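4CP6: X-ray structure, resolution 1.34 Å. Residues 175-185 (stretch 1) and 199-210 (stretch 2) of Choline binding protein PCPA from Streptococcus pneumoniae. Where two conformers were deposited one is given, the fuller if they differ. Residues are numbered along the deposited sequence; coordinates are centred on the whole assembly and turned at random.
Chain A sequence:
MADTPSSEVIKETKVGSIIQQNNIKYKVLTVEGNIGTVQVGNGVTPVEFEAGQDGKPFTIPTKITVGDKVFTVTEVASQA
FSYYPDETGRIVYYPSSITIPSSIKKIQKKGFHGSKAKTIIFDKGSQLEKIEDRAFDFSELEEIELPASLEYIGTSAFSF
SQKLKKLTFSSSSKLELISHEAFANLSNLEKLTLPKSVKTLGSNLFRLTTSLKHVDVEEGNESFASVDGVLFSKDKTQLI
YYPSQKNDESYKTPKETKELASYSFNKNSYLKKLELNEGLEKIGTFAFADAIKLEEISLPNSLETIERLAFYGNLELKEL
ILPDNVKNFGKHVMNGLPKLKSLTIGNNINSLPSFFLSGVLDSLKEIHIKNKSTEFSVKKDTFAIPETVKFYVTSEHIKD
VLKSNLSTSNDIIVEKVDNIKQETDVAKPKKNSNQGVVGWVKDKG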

# COMPACT_ATOMS: atom_id res chain seq x y z
N LEU A 175 8.92 -17.95 -2.41
CA LEU A 175 7.88 -16.93 -2.35
C LEU A 175 7.47 -16.48 -3.74
O LEU A 175 8.33 -15.98 -4.48
N GLU A 176 6.19 -16.70 -4.10
CA GLU A 176 5.77 -16.42 -5.46
C GLU A 176 4.79 -15.25 -5.56
O GLU A 176 4.72 -14.62 -6.63
N LEU A 177 4.01 -15.03 -4.50
CA LEU A 177 2.96 -14.02 -4.55
C LEU A 177 2.93 -13.26 -3.24
O LEU A 177 2.89 -13.88 -2.16
N ILE A 178 2.92 -11.93 -3.32
CA ILE A 178 2.78 -11.05 -2.15
C ILE A 178 1.56 -10.21 -2.47
O ILE A 178 1.56 -9.47 -3.46
N SER A 179 0.51 -10.33 -1.65
CA SER A 179 -0.77 -9.71 -1.91
C SER A 179 -0.86 -8.20 -1.56
O SER A 179 0.04 -7.60 -0.97
N HIS A 180 -1.99 -7.63 -1.94
CA HIS A 180 -2.39 -6.24 -1.76
C HIS A 180 -2.03 -5.74 -0.36
O HIS A 180 -2.38 -6.37 0.64
N GLU A 181 -1.35 -4.59 -0.28
CA GLU A 181 -1.05 -3.89 0.98
C GLU A 181 -0.33 -4.74 2.01
O GLU A 181 -0.36 -4.39 3.20
N ALA A 182 0.41 -5.77 1.58
CA ALA A 182 1.08 -6.61 2.59
C ALA A 182 2.08 -5.85 3.45
O ALA A 182 2.30 -6.23 4.60
N PHE A 183 2.71 -4.80 2.87
CA PHE A 183 3.74 -4.02 3.55
C PHE A 183 3.32 -2.57 3.68
O PHE A 183 4.16 -1.66 3.56
N ALA A 184 2.02 -2.37 3.94
CA ALA A 184 1.44 -1.03 4.05
C ALA A 184 1.54 -0.50 5.49
O ALA A 184 1.67 -1.27 6.46
N ASN A 185 1.48 0.84 5.63
CA ASN A 185 1.46 1.51 6.94
C ASN A 185 2.65 1.19 7.82
O ASN A 185 2.50 1.10 9.06
N LYS A 199 6.71 -13.66 -8.45
CA LYS A 199 6.13 -13.44 -9.77
C LYS A 199 5.02 -12.41 -9.75
O LYS A 199 4.80 -11.76 -10.79
N THR A 200 4.28 -12.28 -8.63
CA THR A 200 3.10 -11.43 -8.58
C THR A 200 3.14 -10.60 -7.32
O THR A 200 3.39 -11.14 -6.23
N LEU A 201 2.83 -9.30 -7.48
CA LEU A 201 2.67 -8.34 -6.38
C LEU A 201 1.31 -7.72 -6.47
O LEU A 201 0.93 -7.25 -7.55
N GLY A 202 0.57 -7.72 -5.37
CA GLY A 202 -0.73 -7.07 -5.35
C GLY A 202 -0.58 -5.56 -5.34
O GLY A 202 0.53 -5.03 -5.24
N SER A 203 -1.69 -4.88 -5.48
CA SER A 203 -1.64 -3.42 -5.56
C SER A 203 -1.38 -2.78 -4.19
O SER A 203 -1.61 -3.37 -3.13
N ASN A 204 -0.88 -1.53 -4.23
CA ASN A 204 -0.67 -0.70 -3.03
C ASN A 204 0.14 -1.42 -1.99
O ASN A 204 -0.13 -1.32 -0.80
N LEU A 205 1.17 -2.14 -2.45
CA LEU A 205 1.96 -2.98 -1.57
C LEU A 205 2.54 -2.25 -0.39
O LEU A 205 2.66 -2.84 0.69
N PHE A 206 2.93 -0.99 -0.62
CA PHE A 206 3.58 -0.17 0.39
C PHE A 206 2.71 1.03 0.78
O PHE A 206 3.24 2.04 1.25
N ARG A 207 1.39 0.94 0.61
CA ARG A 207 0.50 2.07 0.86
C ARG A 207 0.77 2.72 2.21
O ARG A 207 0.76 2.04 3.21
N LEU A 208 0.99 4.05 2.24
CA LEU A 208 1.20 4.85 3.45
C LEU A 208 2.45 4.49 4.23
O LEU A 208 2.69 5.06 5.31
N THR A 209 3.32 3.63 3.67
CA THR A 209 4.60 3.36 4.32
C THR A 209 5.54 4.59 4.16
O THR A 209 5.53 5.25 3.12
N THR A 210 6.30 4.90 5.22
CA THR A 210 7.07 6.14 5.27
C THR A 210 8.56 5.94 5.48
O THR A 210 9.27 6.93 5.65

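T209 makes a direct side-chain hydrogen bond to stretch 1. Its chi1 is m, and T209 OG1 donates to F183 O at 2.8 Å. Backbone bonds frame it: F183 N donates to L205 O at 2.9 Å, and N185 N donates to R207 O at 2.8 Å.

Two waters join the polar side chains at one border. Water 1 donates to E181 OE1 (2.6 Å) and accepts from N185 ND2 (2.9 Å). It also accepts a weak bond from R207 NH1 (2.7 Å). Water 2 donates to N185 OD1 (2.8 Å) and accepts from R207 NH1 (3.1 Å). R207 is extended, with chi1, chi2 and chi3 all t. E181 (m, t) and N185 (m) start away from stretch 2, but their ends come nearer. E181 OE2 lies 4.2 Å from R207 NE, well out of the guanidinium plane. The charges are near, but this is no salt bridge. Carbon contacts add to the group: E181 OE2 is 3.3 Å from R207 CD, and N185 OD1 is 3.4 Å from L208 CB.

The apolar packing centres on L205 (t, p). Its CB points away, yet its end turns back to stretch 1. L205 CD1 touches I178 CG2 at 3.7 Å, F183 CD2 at 3.8 Å and A182 CB at 3.9 Å. F183 (m) points toward stretch 2. F183 CD2 also meets F206 CE1 at 3.7 Å. The F183 and F206 rings are near parallel, at 26°, but slid apart, so they barely overlap.

At the parallel bridges, I178 (m, t) and L201 (m, t) share one face, with I178 CB 3.9 Å from L201 CD2. L177 (t, t) and T200 (m) share the other, with L177 CG 4.0 Å from T200 CB. Beyond them, E176 OE2 reaches K199 CB at 3.4 Å, while the K199 side chain leads away.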

# COMPACT_ATOMS: atom_id res chain seq x y z
CB LEU A 175 8.34 -15.77 -1.51
CG LEU A 175 7.32 -14.64 -1.35
CD1 LEU A 175 6.07 -15.12 -0.61
CD2 LEU A 175 7.98 -13.47 -0.61
CB GLU A 176 5.18 -17.72 -6.05
CG GLU A 176 4.81 -17.68 -7.52
CD GLU A 176 3.41 -17.18 -7.83
OE1 GLU A 176 2.57 -17.12 -6.90
OE2 GLU A 176 3.18 -16.80 -9.00
CB LEU A 177 1.62 -14.69 -4.85
CG LEU A 177 0.42 -13.72 -5.11
CD1 LEU A 177 -0.68 -14.44 -5.84
CD2 LEU A 177 -0.16 -13.17 -3.80
CB ILE A 178 4.01 -10.17 -1.86
CG1 ILE A 178 5.30 -11.00 -1.84
CG2 ILE A 178 3.78 -9.43 -0.55
CD1 ILE A 178 6.57 -10.15 -1.60
CB SER A 179 -1.84 -10.50 -1.18
OG SER A 179 -3.14 -10.18 -1.65
CB HIS A 180 -3.92 -6.19 -1.96
CG HIS A 180 -4.62 -4.86 -1.86
ND1 HIS A 180 -5.47 -4.56 -0.80
CD2 HIS A 180 -4.70 -3.87 -2.78
CE1 HIS A 180 -6.00 -3.37 -1.09
NE2 HIS A 180 -5.58 -2.93 -2.28
CB GLU A 181 -2.33 -3.28 1.58
CG GLU A 181 -2.97 -2.29 0.61
CD GLU A 181 -4.08 -1.41 1.12
OE1 GLU A 181 -4.21 -1.29 2.35
OE2 GLU A 181 -4.72 -0.72 0.29
CB ALA A 182 1.75 -7.80 1.94
CB PHE A 183 5.08 -4.14 2.77
CG PHE A 183 5.55 -5.56 2.53
CD1 PHE A 183 5.58 -6.49 3.56
CD2 PHE A 183 5.97 -5.96 1.27
CE1 PHE A 183 5.97 -7.82 3.32
CE2 PHE A 183 6.41 -7.28 1.04
CZ PHE A 183 6.39 -8.19 2.07
CB ALA A 184 -0.03 -1.11 3.65
CB ASN A 185 0.14 1.20 7.71
CG ASN A 185 -1.07 1.55 6.89
OD1 ASN A 185 -1.38 2.74 6.74
ND2 ASN A 185 -1.72 0.54 6.30
CB LYS A 199 5.58 -14.77 -10.30
CG LYS A 199 5.13 -14.70 -11.75
CD LYS A 199 4.62 -16.03 -12.26
CE LYS A 199 4.16 -15.90 -13.70
NZ LYS A 199 3.71 -17.21 -14.26
CB THR A 200 1.86 -12.33 -8.58
OG1 THR A 200 1.86 -13.11 -9.78
CG2 THR A 200 0.54 -11.53 -8.49
CB LEU A 201 3.72 -7.21 -6.43
CG LEU A 201 5.15 -7.65 -6.30
CD1 LEU A 201 6.09 -6.47 -6.49
CD2 LEU A 201 5.45 -8.33 -4.96
CB SER A 203 -2.93 -2.87 -6.14
OG SER A 203 -3.98 -3.27 -5.28
CB ASN A 204 -2.02 -0.25 -2.47
CG ASN A 204 -2.82 0.46 -3.52
OD1 ASN A 204 -2.23 0.96 -4.50
ND2 ASN A 204 -4.11 0.54 -3.31
CB LEU A 205 3.07 -3.66 -2.39
CG LEU A 205 3.91 -4.69 -1.72
CD1 LEU A 205 3.08 -5.83 -1.14
CD2 LEU A 205 4.91 -5.29 -2.71
CB PHE A 206 4.93 0.30 -0.16
CG PHE A 206 5.81 -0.85 -0.58
CD1 PHE A 206 6.43 -1.65 0.37
CD2 PHE A 206 6.06 -1.12 -1.92
CE1 PHE A 206 7.25 -2.72 -0.01
CE2 PHE A 206 6.88 -2.19 -2.30
CZ PHE A 206 7.49 -2.97 -1.34
CB ARG A 207 -0.96 1.61 0.78
CG ARG A 207 -1.97 2.73 1.08
CD ARG A 207 -3.42 2.26 0.98
NE ARG A 207 -4.33 3.33 1.41
CZ ARG A 207 -4.67 3.61 2.66
NH1 ARG A 207 -4.20 2.88 3.66
NH2 ARG A 207 -5.47 4.63 2.93
CB LEU A 208 -0.04 4.81 4.37
CG LEU A 208 -1.39 5.35 3.83
CD1 LEU A 208 -2.37 5.59 4.98
CD2 LEU A 208 -1.27 6.62 3.05
CB THR A 209 5.17 2.07 3.76
OG1 THR A 209 4.36 1.04 4.33
CG2 THR A 209 6.64 1.83 4.18
CB THR A 210 6.54 6.99 6.44
OG1 THR A 210 6.60 6.23 7.65
CG2 THR A 210 5.11 7.48 6.20
O HOH W 1 -3.80 0.34 4.31
O HOH W 2 -4.13 3.30 6.75